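Local coordinates for protein SeviL (Septifer virgatus, PDB 6LF2) that binds the glycans of GM1b and asialo-GM1 as an R-type lectin of beta-trefoil fold, at residues 55-58 and 63-66. Residues are numbered along the deposited sequence; the frame is centred on the assembly and turned at random.
Sequences YYTI and KFLQ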
loop_
_atom_site.group_PDB
_atom_site.type_symbol
_atom_site.label_atom_id
_atom_site.label_comp_id
_atom_site.label_asym_id
_atom_site.label_seq_id
_atom_site.Cartn_x
_atom_site.Cartn_y
_atom_site.Cartn_z
ATOM N N TYR B 55 -4.433 -12.010 -18.795
ATOM C CA TYR B 55 -3.277 -12.359 -17.983
ATOM C C TYR B 55 -2.267 -11.222 -17.964
ATOM O O TYR B 55 -2.126 -10.464 -18.932
ATOM C CB TYR B 55 -2.590 -13.643 -18.482
ATOM C CG TYR B 55 -3.445 -14.861 -18.258
ATOM C CD1 TYR B 55 -3.442 -15.515 -17.033
ATOM C CD2 TYR B 55 -4.284 -15.332 -19.253
ATOM C CE1 TYR B 55 -4.248 -16.612 -16.804
ATOM C CE2 TYR B 55 -5.093 -16.437 -19.037
ATOM C CZ TYR B 55 -5.063 -17.073 -17.808
ATOM O OH TYR B 55 -5.858 -18.174 -17.578
ATOM N N TYR B 56 -1.550 -11.141 -16.846
ATOM C CA TYR B 56 -0.632 -10.052 -16.552
ATOM C C TYR B 56 0.719 -10.630 -16.149
ATOM O O TYR B 56 0.812 -11.769 -15.687
ATOM C CB TYR B 56 -1.222 -9.131 -15.429
ATOM C CG TYR B 56 -2.447 -8.389 -15.907
ATOM C CD1 TYR B 56 -2.326 -7.170 -16.560
ATOM C CD2 TYR B 56 -3.719 -8.932 -15.764
ATOM C CE1 TYR B 56 -3.434 -6.495 -17.040
ATOM C CE2 TYR B 56 -4.845 -8.257 -16.241
ATOM C CZ TYR B 56 -4.693 -7.038 -16.881
ATOM O OH TYR B 56 -5.788 -6.344 -17.369
ATOM N N THR B 57 1.783 -9.852 -16.357
ATOM C CA THR B 57 3.079 -10.200 -15.793
ATOM C C THR B 57 3.493 -9.146 -14.765
ATOM O O THR B 57 2.979 -8.018 -14.745
ATOM C CB THR B 57 4.156 -10.356 -16.880
ATOM O OG1 THR B 57 4.210 -9.180 -17.693
ATOM C CG2 THR B 57 3.846 -11.559 -17.774
ATOM N N ILE B 58 4.417 -9.549 -13.896
ATOM C CA ILE B 58 4.862 -8.776 -12.733
ATOM C C ILE B 58 6.389 -8.721 -12.779
ATOM O O ILE B 58 7.057 -9.739 -12.553
ATOM C CB ILE B 58 4.367 -9.406 -11.422
ATOM C CG1 ILE B 58 2.836 -9.434 -11.407
ATOM C CG2 ILE B 58 4.910 -8.640 -10.212
ATOM C CD1 ILE B 58 2.234 -10.251 -10.263
ATOM N N LYS B 63 13.346 -8.689 -15.108
ATOM C CA LYS B 63 12.926 -10.070 -14.914
ATOM C C LYS B 63 11.432 -10.120 -14.604
ATOM O O LYS B 63 10.774 -9.094 -14.418
ATOM C CB LYS B 63 13.719 -10.747 -13.788
ATOM C CG LYS B 63 15.236 -10.649 -13.899
ATOM C CD LYS B 63 15.887 -11.437 -12.776
ATOM C CE LYS B 63 17.365 -11.126 -12.618
ATOM N NZ LYS B 63 18.187 -11.615 -13.761
ATOM N N PHE B 64 10.902 -11.341 -14.525
ATOM C CA PHE B 64 9.468 -11.556 -14.390
ATOM C C PHE B 64 9.183 -12.535 -13.265
ATOM O O PHE B 64 9.859 -13.553 -13.136
ATOM C CB PHE B 64 8.872 -12.082 -15.689
ATOM C CG PHE B 64 9.168 -11.220 -16.879
ATOM C CD1 PHE B 64 8.299 -10.208 -17.253
ATOM C CD2 PHE B 64 10.319 -11.429 -17.630
ATOM C CE1 PHE B 64 8.575 -9.409 -18.356
ATOM C CE2 PHE B 64 10.599 -10.639 -18.728
ATOM C CZ PHE B 64 9.729 -9.626 -19.091
ATOM N N LEU B 65 8.165 -12.228 -12.459
ATOM C CA LEU B 65 7.755 -13.142 -11.400
ATOM C C LEU B 65 7.169 -14.430 -11.977
ATOM O O LEU B 65 6.250 -14.401 -12.801
ATOM C CB LEU B 65 6.727 -12.470 -10.495
ATOM C CG LEU B 65 6.431 -13.215 -9.187
ATOM C CD1 LEU B 65 7.618 -13.193 -8.280
ATOM C CD2 LEU B 65 5.210 -12.614 -8.478
ATOM N N GLN B 66 7.680 -15.558 -11.512
ATOM C CA GLN B 66 7.399 -16.853 -12.106
ATOM C C GLN B 66 7.096 -17.866 -11.015
ATOM O O GLN B 66 7.673 -17.816 -9.930
ATOM C CB GLN B 66 8.600 -17.338 -12.932
ATOM C CG GLN B 66 8.421 -18.688 -13.614
ATOM C CD GLN B 66 9.697 -19.148 -14.294
ATOM O OE1 GLN B 66 10.801 -18.932 -13.777
ATOM N NE2 GLN B 66 9.559 -19.771 -15.463
HETATM O O HOH W 1 5.265 -12.213 -14.243
#
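I58 and L65 are paired across the beta hairpin formed by strands 56-60 and 63-67 of this beta-trefoil, and one direct backbone bond joins them within the two segments. L65 N donates to I58 O over 2.7 Å, and the bond is nearly straight, with 168° at the hydrogen. The same carbonyl oxygen also receives a CA-H...O contact from F64 CA at 3.5 Å.

The short segments 56-58 and 63-66 run 110° apart, and a water fills in where a second direct bond of an antiparallel pair would be expected. It accepts from I58 N at 2.8 Å and lies 2.8 Å from L65 O, to which it can donate. L65 O also accepts from the indole NH of W84, which gives this carbonyl a partner besides the water.

Apolar packing accompanies the bonds. The I58 and L65 side chains leave the sheet together, CB beside CB at 4.0 Å. With CG anti to the backbone N (chi1 -168°), L65 carries its branch along I58, CD2 4.2 Å from I58 CD1. Branched aliphatic chains suit this buried place: I58 also touches I14 and W45, while L65 reaches V72 on the next strand.

T57 and F64 meet more lightly. Threonine suits the place: OG1 hydrogen-bonds to Q48 OE1, while CB comes up to the phenyl ring. K63 instead turns its CB away and pairs with D76. Its side chain is about 14 Å from a bound galactose, so the hairpin belongs to the framework rather than the pocket. T57 CB approaches the F64 ring obliquely, 4.2 Å from CD1.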